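Local coordinates for protein chitin binding domain (Burkholderia pseudomallei, PDB 3UAM) that probably binds chitin or a related polysaccharide and, as a member of the AA10 lytic polysaccharide monooxygenase family, may cleave it by copper-dependent oxidation, at residues Q162-P167 and V200-N205; G51-A56 and L61-A66; M122-R127 and N205-V210. All blocks are in the same frame, centred on the assembly; numbering follows the deposited sequence.

Contact 1 (Q162-P167 and V200-N205)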
ATOM      1  N   GLN A 162      15.393  15.687  -5.321  1.00  9.13           N
ATOM      2  CA  GLN A 162      14.435  16.726  -5.763  1.00  9.15           C
ATOM      3  C   GLN A 162      15.133  17.772  -6.613  1.00  9.92           C
ATOM      4  O   GLN A 162      16.305  18.026  -6.401  1.00 10.48           O
ATOM      5  CB  GLN A 162      13.816  17.431  -4.554  1.00  9.07           C
ATOM      6  CG  GLN A 162      13.039  16.564  -3.584  1.00  8.44           C
ATOM      7  CD  GLN A 162      12.634  17.300  -2.306  1.00  8.59           C
ATOM      8  OE1 GLN A 162      12.068  18.376  -2.358  1.00  8.83           O
ATOM      9  NE2 GLN A 162      12.908  16.689  -1.154  1.00  8.43           N
ATOM     10  N   PRO A 163      14.415  18.409  -7.568  1.00 10.11           N
ATOM     11  CA  PRO A 163      13.042  18.119  -7.947  1.00  9.69           C
ATOM     12  C   PRO A 163      12.946  16.814  -8.737  1.00  9.51           C
ATOM     13  O   PRO A 163      13.965  16.292  -9.211  1.00  9.73           O
ATOM     14  CB  PRO A 163      12.668  19.295  -8.842  1.00 10.18           C
ATOM     15  CG  PRO A 163      13.968  19.780  -9.398  1.00 10.90           C
ATOM     16  CD  PRO A 163      14.953  19.570  -8.299  1.00 10.89           C
ATOM     17  N   TYR A 164      11.732  16.302  -8.914  1.00  9.22           N
ATOM     18  CA  TYR A 164      11.568  15.017  -9.618  1.00  9.09           C
ATOM     19  C   TYR A 164      11.963  15.107 -11.084  1.00  9.85           C
ATOM     20  O   TYR A 164      12.102  14.080 -11.736  1.00  9.80           O
ATOM     21  CB  TYR A 164      10.132  14.490  -9.499  1.00  8.58           C
ATOM     22  CG  TYR A 164       9.067  15.290 -10.243  1.00  8.85           C
ATOM     23  CD1 TYR A 164       8.916  15.207 -11.625  1.00  9.28           C
ATOM     24  CD2 TYR A 164       8.199  16.113  -9.546  1.00  8.79           C
ATOM     25  CE1 TYR A 164       7.917  15.941 -12.288  1.00  9.64           C
ATOM     26  CE2 TYR A 164       7.227  16.844 -10.184  1.00  9.09           C
ATOM     27  CZ  TYR A 164       7.075  16.758 -11.541  1.00  9.50           C
ATOM     28  OH  TYR A 164       6.062  17.490 -12.111  1.00  9.83           O
ATOM     29  N   TRP A 165      12.114  16.326 -11.616  1.00 10.69           N
ATOM     30  CA  TRP A 165      12.603  16.509 -12.996  1.00 11.67           C
ATOM     31  C   TRP A 165      14.064  16.853 -13.108  1.00 12.52           C
ATOM     32  O   TRP A 165      14.542  17.219 -14.189  1.00 13.37           O
ATOM     33  CB  TRP A 165      11.811  17.579 -13.709  1.00 12.24           C
ATOM     34  CG  TRP A 165      11.942  18.951 -13.107  1.00 12.61           C
ATOM     35  CD1 TRP A 165      12.964  19.891 -13.298  1.00 13.37           C
ATOM     36  CD2 TRP A 165      10.985  19.607 -12.229  1.00 12.31           C
ATOM     37  NE1 TRP A 165      12.706  21.031 -12.596  1.00 13.45           N
ATOM     38  CE2 TRP A 165      11.540  20.927 -11.933  1.00 12.94           C
ATOM     39  CE3 TRP A 165       9.792  19.239 -11.666  1.00 11.75           C
ATOM     40  CZ2 TRP A 165      10.907  21.814 -11.096  1.00 12.98           C
ATOM     41  CZ3 TRP A 165       9.135  20.155 -10.836  1.00 11.84           C
ATOM     42  CH2 TRP A 165       9.683  21.421 -10.565  1.00 12.48           C
ATOM     43  N   GLY A 166      14.789  16.750 -12.002  1.00 12.50           N
ATOM     44  CA  GLY A 166      16.203  17.054 -11.999  1.00 13.39           C
ATOM     45  C   GLY A 166      16.991  16.067 -12.861  1.00 13.94           C
ATOM     46  O   GLY A 166      16.513  14.976 -13.188  1.00 13.81           O
ATOM     47  N   PRO A 167      18.200  16.452 -13.239  1.00 15.04           N
ATOM     48  CA  PRO A 167      18.972  15.647 -14.178  1.00 15.74           C
ATOM     49  C   PRO A 167      19.204  14.203 -13.733  1.00 15.57           C
ATOM     50  O   PRO A 167      19.298  13.341 -14.594  1.00 16.30           O
ATOM     51  CB  PRO A 167      20.311  16.404 -14.287  1.00 16.67           C
ATOM     52  CG  PRO A 167      20.342  17.343 -13.141  1.00 16.44           C
ATOM     53  CD  PRO A 167      18.921  17.661 -12.803  1.00 15.59           C
ATOM     54  N   VAL A 200       3.920   7.922  -5.852  1.00  5.12           N
ATOM     55  CA  VAL A 200       4.522   8.342  -7.097  1.00  5.37           C
ATOM     56  C   VAL A 200       4.777   9.853  -7.048  1.00  5.59           C
ATOM     57  O   VAL A 200       3.858  10.650  -6.768  1.00  5.64           O
ATOM     58  CB  VAL A 200       3.615   7.996  -8.295  1.00  5.53           C
ATOM     59  CG1 VAL A 200       4.219   8.492  -9.613  1.00  5.89           C
ATOM     60  CG2 VAL A 200       3.346   6.494  -8.335  1.00  5.34           C
ATOM     61  N   ALA A 201       6.012  10.241  -7.339  1.00  5.79           N
ATOM     62  CA  ALA A 201       6.446  11.622  -7.204  1.00  6.11           C
ATOM     63  C   ALA A 201       5.781  12.565  -8.193  1.00  6.58           C
ATOM     64  O   ALA A 201       5.361  13.674  -7.815  1.00  6.81           O
ATOM     65  CB  ALA A 201       7.960  11.717  -7.355  1.00  6.29           C
ATOM     66  N   ASP A 202       5.696  12.137  -9.444  1.00  6.88           N
ATOM     67  CA  ASP A 202       5.224  13.000 -10.527  1.00  7.48           C
ATOM     68  C   ASP A 202       3.827  12.644 -11.059  1.00  7.49           C
ATOM     69  O   ASP A 202       3.465  12.988 -12.192  1.00  7.98           O
ATOM     70  CB  ASP A 202       6.256  13.007 -11.649  1.00  8.09           C
ATOM     71  CG  ASP A 202       6.418  11.670 -12.318  1.00  8.20           C
ATOM     72  OD1 ASP A 202       5.940  10.649 -11.774  1.00  7.96           O
ATOM     73  OD2 ASP A 202       7.080  11.640 -13.377  1.00  9.10           O
ATOM     74  N   THR A 203       3.035  11.988 -10.216  1.00  7.11           N
ATOM     75  CA  THR A 203       1.605  11.873 -10.439  1.00  7.21           C
ATOM     76  C   THR A 203       0.840  12.140  -9.160  1.00  6.98           C
ATOM     77  O   THR A 203       1.407  12.309  -8.071  1.00  6.77           O
ATOM     78  CB  THR A 203       1.183  10.487 -10.986  1.00  7.14           C
ATOM     79  OG1 THR A 203       1.101   9.562  -9.904  1.00  6.67           O
ATOM     80  CG2 THR A 203       2.169   9.967 -12.140  1.00  7.37           C
ATOM     81  N   ALA A 204      -0.466  12.175  -9.304  1.00  7.17           N
ATOM     82  CA  ALA A 204      -1.374  12.382  -8.193  1.00  7.13           C
ATOM     83  C   ALA A 204      -1.514  11.178  -7.256  1.00  6.70           C
ATOM     84  O   ALA A 204      -2.191  11.286  -6.229  1.00  6.66           O
ATOM     85  CB  ALA A 204      -2.740  12.724  -8.765  1.00  7.56           C
ATOM     86  N   ASN A 205      -0.924  10.030  -7.626  1.00  6.47           N
ATOM     87  CA  ASN A 205      -1.374   8.748  -7.099  1.00  6.23           C
ATOM     88  C   ASN A 205      -0.336   7.939  -6.320  1.00  5.72           C
ATOM     89  O   ASN A 205       0.884   8.250  -6.312  1.00  5.64           O
ATOM     90  CB  ASN A 205      -1.921   7.870  -8.229  1.00  6.62           C
ATOM     91  CG  ASN A 205      -3.153   8.451  -8.895  1.00  7.21           C
ATOM     92  OD1 ASN A 205      -3.943   9.136  -8.276  1.00  7.64           O
ATOM     93  ND2 ASN A 205      -3.334   8.134 -10.150  1.00  7.71           N
TER
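Y164 and the A201-D202 corner show how one aromatic side chain can join two loops without any hydrogen bond passing between them. The tyrosine leaves its backbone toward the other loop, and its CB comes to rest 4.1 Å from the CB of A201. Its first torsion (chi1 69°) puts the ring between the backbone N and the carbonyl carbon, over D202. From there outward a single carbon does most of the touching. The CB of D202 lies 3.9 Å from CG of Y164, closes in along one side of the ring through CD1, and is nearest at CE1, 3.4 Å away. It is still within van der Waals range of CZ, the last ring carbon before the hydroxyl. This is a CH-pi contact: D202 CB sits 3.6 Å from the Y164 ring centroid and 21° off the normal, over the face but displaced toward the rim. The aspartate therefore meets the tyrosine with its methylene rather than its charge, and its carboxylate plane is turned 68° from the ring. On the other flank, CD2 of Y164 passes A201 O at an oblique and looser 4.1 Å. The opposite face of Y164 is covered by CE3 of W165, so the ring is sandwiched between its own chain neighbour and the facing loop. A type I turn from P163 to G166, entered through a cis peptide bond before P163, carries both aromatic residues. Y164 O accepts a hydrogen bond from K125 NZ, and A201 N is hydrogen-bonded to K125 O. The contact thus sits at the edge of the fold, between the loop leading from strand 155-158 to helix 169-173 and the tight connection between the antiparallel strands 190-200 and 205-215.

Contact 2 (G51-A56 and L61-A66)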
ATOM      1  N   GLY A  51      -5.461   8.227  -5.110  1.00  7.68           N
ATOM      2  CA  GLY A  51      -4.762   9.408  -4.623  1.00  7.55           C
ATOM      3  C   GLY A  51      -3.805   9.057  -3.519  1.00  7.14           C
ATOM      4  O   GLY A  51      -4.133   8.254  -2.644  1.00  6.91           O
ATOM      5  N   LYS A  52      -2.614   9.659  -3.560  1.00  7.10           N
ATOM      6  CA  LYS A  52      -1.604   9.467  -2.512  1.00  6.90           C
ATOM      7  C   LYS A  52      -1.873  10.314  -1.253  1.00  7.24           C
ATOM      8  O   LYS A  52      -2.771  11.139  -1.216  1.00  7.48           O
ATOM      9  CB  LYS A  52      -0.179   9.759  -3.077  1.00  6.75           C
ATOM     10  CG  LYS A  52       0.033  11.191  -3.544  1.00  6.87           C
ATOM     11  CD  LYS A  52       1.357  11.344  -4.281  1.00  6.77           C
ATOM     12  CE  LYS A  52       1.483  12.693  -4.949  1.00  7.04           C
ATOM     13  NZ  LYS A  52       2.810  12.885  -5.602  1.00  6.99           N
ATOM     14  N   PHE A  53      -1.067  10.079  -0.226  1.00  7.56           N
ATOM     15  CA  PHE A  53      -1.103  10.804   1.059  1.00  7.89           C
ATOM     16  C   PHE A  53      -2.215  10.342   2.012  1.00  8.44           C
ATOM     17  O   PHE A  53      -2.642  11.094   2.900  1.00  9.06           O
ATOM     18  CB  PHE A  53      -1.132  12.336   0.895  1.00  8.10           C
ATOM     19  CG  PHE A  53      -0.065  12.907   0.013  1.00  7.86           C
ATOM     20  CD1 PHE A  53       1.098  12.234  -0.271  1.00  7.60           C
ATOM     21  CD2 PHE A  53      -0.227  14.175  -0.514  1.00  8.16           C
ATOM     22  CE1 PHE A  53       2.077  12.810  -1.071  1.00  7.60           C
ATOM     23  CE2 PHE A  53       0.742  14.758  -1.302  1.00  8.22           C
ATOM     24  CZ  PHE A  53       1.898  14.061  -1.595  1.00  7.93           C
ATOM     25  N   PHE A  54      -2.657   9.090   1.861  1.00  8.42           N
ATOM     26  CA  PHE A  54      -3.310   8.401   2.971  1.00  8.69           C
ATOM     27  C   PHE A  54      -2.521   8.681   4.265  1.00  8.58           C
ATOM     28  O   PHE A  54      -1.295   8.592   4.255  1.00  8.44           O
ATOM     29  CB  PHE A  54      -3.358   6.900   2.676  1.00  8.68           C
ATOM     30  CG  PHE A  54      -3.969   6.089   3.766  1.00  8.96           C
ATOM     31  CD1 PHE A  54      -3.192   5.588   4.790  1.00  9.14           C
ATOM     32  CD2 PHE A  54      -5.317   5.821   3.753  1.00  9.34           C
ATOM     33  CE1 PHE A  54      -3.774   4.842   5.797  1.00  9.50           C
ATOM     34  CE2 PHE A  54      -5.896   5.076   4.748  1.00  9.72           C
ATOM     35  CZ  PHE A  54      -5.123   4.582   5.764  1.00  9.74           C
ATOM     36  N   PRO A  55      -3.206   8.989   5.383  1.00  8.85           N
ATOM     37  CA  PRO A  55      -4.646   8.933   5.613  1.00  9.22           C
ATOM     38  C   PRO A  55      -5.401  10.235   5.360  1.00  9.66           C
ATOM     39  O   PRO A  55      -6.508  10.400   5.870  1.00 10.10           O
ATOM     40  CB  PRO A  55      -4.718   8.562   7.100  1.00  9.67           C
ATOM     41  CG  PRO A  55      -3.573   9.299   7.702  1.00  9.73           C
ATOM     42  CD  PRO A  55      -2.477   9.203   6.652  1.00  9.13           C
ATOM     43  N   ALA A  56      -4.855  11.144   4.550  1.00  9.65           N
ATOM     44  CA  ALA A  56      -5.578  12.377   4.239  1.00 10.07           C
ATOM     45  C   ALA A  56      -6.884  12.000   3.515  1.00 10.27           C
ATOM     46  O   ALA A  56      -6.996  10.892   2.953  1.00  9.73           O
ATOM     47  CB  ALA A  56      -4.716  13.320   3.395  1.00  9.95           C
ATOM     48  N   LEU A  61      -3.221  18.501  -1.838  1.00  9.97           N
ATOM     49  CA  LEU A  61      -2.142  18.673  -0.871  1.00  9.91           C
ATOM     50  C   LEU A  61      -0.794  18.557  -1.567  1.00  9.72           C
ATOM     51  O   LEU A  61      -0.614  17.707  -2.447  1.00  9.26           O
ATOM     52  CB  LEU A  61      -2.228  17.619   0.242  1.00  9.58           C
ATOM     53  CG  LEU A  61      -3.363  17.873   1.217  1.00 10.07           C
ATOM     54  CD1 LEU A  61      -3.550  16.660   2.126  1.00  9.82           C
ATOM     55  CD2 LEU A  61      -3.086  19.156   2.004  1.00 10.71           C
ATOM     56  N   ARG A  62       0.158  19.388  -1.159  1.00 10.04           N
ATOM     57  CA  ARG A  62       1.538  19.216  -1.598  1.00 10.02           C
ATOM     58  C   ARG A  62       2.217  18.150  -0.749  1.00  9.59           C
ATOM     59  O   ARG A  62       1.821  17.884   0.382  1.00  9.76           O
ATOM     60  CB  ARG A  62       2.325  20.538  -1.522  1.00 10.75           C
ATOM     61  CG  ARG A  62       1.703  21.691  -2.297  1.00 11.47           C
ATOM     62  CD  ARG A  62       1.289  21.324  -3.711  1.00 11.46           C
ATOM     63  NE  ARG A  62       2.424  20.927  -4.568  1.00 11.34           N
ATOM     64  CZ  ARG A  62       2.881  21.624  -5.607  1.00 11.82           C
ATOM     65  NH1 ARG A  62       2.321  22.765  -5.946  1.00 12.58           N
ATOM     66  NH2 ARG A  62       3.897  21.165  -6.329  1.00 11.69           N
ATOM     67  N   ASP A  63       3.249  17.545  -1.306  1.00  9.38           N
ATOM     68  CA  ASP A  63       4.039  16.578  -0.571  1.00  9.12           C
ATOM     69  C   ASP A  63       4.762  17.277   0.605  1.00  9.79           C
ATOM     70  O   ASP A  63       5.399  18.300   0.410  1.00 10.50           O
ATOM     71  CB  ASP A  63       5.027  15.922  -1.515  1.00  8.77           C
ATOM     72  CG  ASP A  63       5.697  14.713  -0.905  1.00  8.37           C
ATOM     73  OD1 ASP A  63       6.602  14.903  -0.069  1.00  8.57           O
ATOM     74  OD2 ASP A  63       5.326  13.580  -1.271  1.00  7.87           O
ATOM     75  N   PRO A  64       4.666  16.717   1.824  1.00 10.05           N
ATOM     76  CA  PRO A  64       5.314  17.321   2.997  1.00 10.62           C
ATOM     77  C   PRO A  64       6.858  17.376   2.919  1.00 10.83           C
ATOM     78  O   PRO A  64       7.475  18.220   3.565  1.00 11.68           O
ATOM     79  CB  PRO A  64       4.898  16.378   4.138  1.00 10.54           C
ATOM     80  CG  PRO A  64       4.734  15.071   3.486  1.00  9.98           C
ATOM     81  CD  PRO A  64       4.093  15.395   2.149  1.00  9.63           C
ATOM     82  N   ASP A  65       7.482  16.490   2.143  1.00 10.19           N
ATOM     83  CA  ASP A  65       8.936  16.461   2.047  1.00 10.25           C
ATOM     84  C   ASP A  65       9.462  17.083   0.763  1.00 10.30           C
ATOM     85  O   ASP A  65      10.557  17.656   0.772  1.00 10.77           O
ATOM     86  CB  ASP A  65       9.431  15.027   2.139  1.00  9.97           C
ATOM     87  CG  ASP A  65       9.080  14.386   3.451  1.00  9.98           C
ATOM     88  OD1 ASP A  65       9.597  14.888   4.483  1.00 10.58           O
ATOM     89  OD2 ASP A  65       8.307  13.391   3.442  1.00  9.45           O
ATOM     90  N   ALA A  66       8.688  16.996  -0.321  1.00  9.62           N
ATOM     91  CA  ALA A  66       9.145  17.406  -1.645  1.00  9.59           C
ATOM     92  C   ALA A  66       8.193  18.431  -2.290  1.00  9.68           C
ATOM     93  O   ALA A  66       7.201  18.047  -2.910  1.00  9.43           O
ATOM     94  CB  ALA A  66       9.301  16.167  -2.526  1.00  9.02           C
TER
HETATM   95  O   HOH W   1       4.710  12.877  -3.721  1.00  5.56           O
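F53 drives its ring into the backbone of L61-D63, and the contact divides into three kinds of interaction. The first is apolar. CD2 of F53 lies 4.1 Å from CB of L61, while the leucine reaches back with CD1 to A56 CB at 3.8 Å, so L61 touches both ends of the turn that the A56 N to F53 O hydrogen bond closes. One face of the ring carries K52 CG, so the phenylalanine also lies against the aliphatic part of its own neighbour. The second kind is ring against oxygen. L61 O lies at the edge of the F53 ring, near its plane, 3.4 Å from CE2, an arrangement in which the positively polarised rim faces a carbonyl. D63 OD2 approaches obliquely, 3.3 Å from CE1 of F53, with carboxylate and ring planes 73° apart.

The third kind is polar and centres on D63, whose CG stands anti to the backbone N (chi1 -168°), which sets the carboxylate beside the F53 ring. OD2 of D63 receives a hydrogen bond from a water 2.6 Å away, which itself accepts from K52 NZ at 2.7 Å; lysine and aspartate are thus joined through water rather than directly. OD2 also forms a salt bridge with R128 of strand 126-133, and K52 NZ is further hydrogen-bonded to the carbonyls of V70 and V200, with T203 O close by. OD1 accepts from D65 N and A66 N, which come from opposite faces of the carboxylate plane. That double acceptance defines an Asx turn extended to an Asx motif, here shaping the long loop between strand 49-51 and helix 98-101.

Contact 3 (M122-R127 and N205-V210)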
ATOM      1  N   MET A 122       7.331  -1.135 -15.650  1.00 12.67           N
ATOM      2  CA  MET A 122       7.529   0.273 -16.005  1.00 13.31           C
ATOM      3  C   MET A 122       7.389   1.151 -14.763  1.00 11.78           C
ATOM      4  O   MET A 122       6.477   1.975 -14.691  1.00 11.16           O
ATOM      5  CB  MET A 122       6.526   0.738 -17.083  1.00 15.34           C
ATOM      6  CG  MET A 122       6.334  -0.172 -18.282  1.00 17.99           C
ATOM      7  SD  MET A 122       7.752  -0.248 -19.389  1.00 23.27           S
ATOM      8  CE  MET A 122       7.523  -1.783 -20.302  1.00 23.24           C
ATOM      9  N   PRO A 123       8.283   0.956 -13.773  1.00 10.71           N
ATOM     10  CA  PRO A 123       8.123   1.611 -12.485  1.00  9.61           C
ATOM     11  C   PRO A 123       8.141   3.116 -12.564  1.00  9.16           C
ATOM     12  O   PRO A 123       8.810   3.699 -13.397  1.00  9.39           O
ATOM     13  CB  PRO A 123       9.318   1.086 -11.648  1.00  9.68           C
ATOM     14  CG  PRO A 123      10.279   0.515 -12.644  1.00 10.48           C
ATOM     15  CD  PRO A 123       9.433   0.031 -13.783  1.00 11.00           C
ATOM     16  N   HIS A 124       7.354   3.732 -11.707  1.00  8.21           N
ATOM     17  CA  HIS A 124       7.267   5.192 -11.607  1.00  7.88           C
ATOM     18  C   HIS A 124       8.415   5.794 -10.844  1.00  7.60           C
ATOM     19  O   HIS A 124       9.052   5.130 -10.005  1.00  7.41           O
ATOM     20  CB  HIS A 124       5.993   5.543 -10.845  1.00  7.44           C
ATOM     21  CG  HIS A 124       4.757   5.558 -11.690  1.00  7.63           C
ATOM     22  ND1 HIS A 124       4.565   6.469 -12.652  1.00  8.09           N
ATOM     23  CD2 HIS A 124       3.631   4.737 -11.683  1.00  7.63           C
ATOM     24  CE1 HIS A 124       3.359   6.263 -13.232  1.00  8.35           C
ATOM     25  NE2 HIS A 124       2.782   5.204 -12.625  1.00  8.06           N
ATOM     26  N   LYS A 125       8.678   7.074 -11.097  1.00  7.54           N
ATOM     27  CA  LYS A 125       9.477   7.887 -10.159  1.00  7.23           C
ATOM     28  C   LYS A 125       8.826   7.884  -8.776  1.00  6.49           C
ATOM     29  O   LYS A 125       7.676   8.222  -8.646  1.00  6.21           O
ATOM     30  CB  LYS A 125       9.586   9.320 -10.655  1.00  7.61           C
ATOM     31  CG  LYS A 125      10.433   9.475 -11.897  1.00  8.29           C
ATOM     32  CD  LYS A 125      10.497  10.919 -12.361  1.00  8.72           C
ATOM     33  CE  LYS A 125      11.382  11.061 -13.596  1.00  9.46           C
ATOM     34  NZ  LYS A 125      11.523  12.476 -14.054  1.00 10.03           N
ATOM     35  N   THR A 126       9.568   7.499  -7.753  1.00  6.16           N
ATOM     36  CA  THR A 126       8.999   7.221  -6.427  1.00  5.66           C
ATOM     37  C   THR A 126       9.430   8.230  -5.359  1.00  5.56           C
ATOM     38  O   THR A 126      10.614   8.461  -5.186  1.00  5.80           O
ATOM     39  CB  THR A 126       9.450   5.848  -5.957  1.00  5.54           C
ATOM     40  OG1 THR A 126       9.037   4.865  -6.907  1.00  5.60           O
ATOM     41  CG2 THR A 126       8.881   5.521  -4.561  1.00  5.24           C
ATOM     42  N   ARG A 127       8.478   8.798  -4.625  1.00  5.30           N
ATOM     43  CA  ARG A 127       8.826   9.642  -3.482  1.00  5.36           C
ATOM     44  C   ARG A 127       9.074   8.818  -2.232  1.00  5.27           C
ATOM     45  O   ARG A 127      10.033   9.053  -1.531  1.00  5.47           O
ATOM     46  CB  ARG A 127       7.762  10.714  -3.208  1.00  5.31           C
ATOM     47  CG  ARG A 127       8.140  11.675  -2.091  1.00  5.50           C
ATOM     48  CD  ARG A 127       9.530  12.278  -2.277  1.00  5.86           C
ATOM     49  NE  ARG A 127       9.667  12.958  -3.558  1.00  6.09           N
ATOM     50  CZ  ARG A 127      10.824  13.269  -4.142  1.00  6.46           C
ATOM     51  NH1 ARG A 127      11.974  12.923  -3.591  1.00  6.62           N
ATOM     52  NH2 ARG A 127      10.831  13.878  -5.326  1.00  6.75           N
ATOM     53  N   ASN A 205      -0.924  10.030  -7.626  1.00  6.47           N
ATOM     54  CA  ASN A 205      -1.374   8.748  -7.099  1.00  6.23           C
ATOM     55  C   ASN A 205      -0.336   7.939  -6.320  1.00  5.72           C
ATOM     56  O   ASN A 205       0.884   8.250  -6.312  1.00  5.64           O
ATOM     57  CB  ASN A 205      -1.921   7.870  -8.229  1.00  6.62           C
ATOM     58  CG  ASN A 205      -3.153   8.451  -8.895  1.00  7.21           C
ATOM     59  OD1 ASN A 205      -3.943   9.136  -8.276  1.00  7.64           O
ATOM     60  ND2 ASN A 205      -3.334   8.134 -10.150  1.00  7.71           N
ATOM     61  N   ALA A 206      -0.870   6.932  -5.631  1.00  5.33           N
ATOM     62  CA  ALA A 206      -0.114   5.899  -4.941  1.00  4.97           C
ATOM     63  C   ALA A 206      -0.753   4.543  -5.227  1.00  4.92           C
ATOM     64  O   ALA A 206      -1.922   4.463  -5.584  1.00  5.06           O
ATOM     65  CB  ALA A 206      -0.112   6.146  -3.444  1.00  4.78           C
ATOM     66  N   PHE A 207       0.032   3.486  -5.072  1.00  4.71           N
ATOM     67  CA  PHE A 207      -0.472   2.130  -5.198  1.00  4.72           C
ATOM     68  C   PHE A 207      -0.633   1.545  -3.793  1.00  4.51           C
ATOM     69  O   PHE A 207       0.256   1.654  -2.949  1.00  4.29           O
ATOM     70  CB  PHE A 207       0.472   1.277  -6.044  1.00  4.83           C
ATOM     71  CG  PHE A 207       0.539   1.711  -7.498  1.00  5.17           C
ATOM     72  CD1 PHE A 207       1.053   2.943  -7.851  1.00  5.21           C
ATOM     73  CD2 PHE A 207       0.043   0.886  -8.517  1.00  5.55           C
ATOM     74  CE1 PHE A 207       1.076   3.361  -9.189  1.00  5.61           C
ATOM     75  CE2 PHE A 207       0.080   1.287  -9.837  1.00  5.93           C
ATOM     76  CZ  PHE A 207       0.594   2.531 -10.179  1.00  5.94           C
ATOM     77  N   TYR A 208      -1.774   0.906  -3.578  1.00  4.65           N
ATOM     78  CA  TYR A 208      -2.215   0.431  -2.269  1.00  4.61           C
ATOM     79  C   TYR A 208      -2.223  -1.094  -2.227  1.00  4.74           C
ATOM     80  O   TYR A 208      -2.948  -1.736  -2.979  1.00  4.99           O
ATOM     81  CB  TYR A 208      -3.618   0.996  -1.985  1.00  4.79           C
ATOM     82  CG  TYR A 208      -3.599   2.460  -1.662  1.00  4.74           C
ATOM     83  CD1 TYR A 208      -3.591   3.418  -2.670  1.00  4.83           C
ATOM     84  CD2 TYR A 208      -3.630   2.902  -0.346  1.00  4.74           C
ATOM     85  CE1 TYR A 208      -3.570   4.778  -2.369  1.00  4.84           C
ATOM     86  CE2 TYR A 208      -3.606   4.252  -0.035  1.00  4.77           C
ATOM     87  CZ  TYR A 208      -3.564   5.188  -1.038  1.00  4.84           C
ATOM     88  OH  TYR A 208      -3.568   6.544  -0.728  1.00  5.02           O
ATOM     89  N   GLN A 209      -1.438  -1.652  -1.302  1.00  4.69           N
ATOM     90  CA  GLN A 209      -1.288  -3.095  -1.149  1.00  4.95           C
ATOM     91  C   GLN A 209      -1.474  -3.524   0.307  1.00  5.10           C
ATOM     92  O   GLN A 209      -0.544  -3.511   1.126  1.00  5.00           O
ATOM     93  CB  GLN A 209       0.057  -3.568  -1.687  1.00  4.92           C
ATOM     94  CG  GLN A 209       0.176  -3.407  -3.195  1.00  5.03           C
ATOM     95  CD  GLN A 209      -0.426  -4.564  -3.956  1.00  5.41           C
ATOM     96  OE1 GLN A 209      -0.087  -5.717  -3.708  1.00  5.59           O
ATOM     97  NE2 GLN A 209      -1.311  -4.257  -4.914  1.00  5.60           N
ATOM     98  N   VAL A 210      -2.708  -3.914   0.588  1.00  5.41           N
ATOM     99  CA  VAL A 210      -3.081  -4.522   1.854  1.00  5.77           C
ATOM    100  C   VAL A 210      -2.541  -5.950   1.976  1.00  5.98           C
ATOM    101  O   VAL A 210      -2.590  -6.726   1.038  1.00  6.12           O
ATOM    102  CB  VAL A 210      -4.626  -4.459   2.027  1.00  6.12           C
ATOM    103  CG1 VAL A 210      -5.122  -5.472   3.037  1.00  6.67           C
ATOM    104  CG2 VAL A 210      -5.010  -3.056   2.461  1.00  6.04           C
TER
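H124 and F207 meet rim to rim, a case in which two aromatic rings pack closely without stacking. Their centroids are 6.0 Å apart and their planes are inclined at 45°, so neither ring lies over the face of the other. The approach is led by one carbon of the imidazole: CD2 of H124 comes to 3.8 Å from CE1 of F207 and 4.0 Å from CZ, leaving the near side of the phenyl ring as the whole of the meeting surface. The side chains cross at about a right angle. CG of F207 lies anti to its carbonyl carbon (chi1 -67°), and the ring points toward the histidine.

V200 of strand 190-200 and R20, near the start of the modelled chain, pack against the imidazole. The histidine's carbonyl is gripped from within the segment: T126 OG1 donates to H124 O over 3.1 Å, from 44° above the carbonyl plane, and the same hydroxyl is hydrogen-bonded to W198 NE1.

Both residues are buried, and their contact bridges the loop before strand 126-133 and strand 205-215 across strand 190-200. By comparison with AA10 relatives, H124 probably corresponds to the second histidine of the copper-binding histidine brace, and F207 to the phenylalanine beside the axial position of the metal in many bacterial members. No copper is bound here, and extra residues precede the would-be terminal histidine, so the amino-terminal half of the brace is not formed as in the mature enzyme. The arrangement matches the place of the copper site in AA10 relatives, here without metal.

The three contacts grade from surface to interior. Contact 2 lies at the surface within a single long loop, contact 1 is partly buried between two loops, and contact 3 is buried where relatives hold copper. The chemistry follows: charge, water and an Asx turn in contact 2, a CH-pi face in contact 1, two ring rims in van der Waals contact in contact 3. The segments of contacts 1 and 3 meet at N205, which itself takes no part in either contact. Two lysines tie the contacts together through hydrogen bonds, K125 joining 3 to 1 and K52 joining 2 to 1, while G51 O meets the hydroxyl of Y208 between contacts 2 and 3.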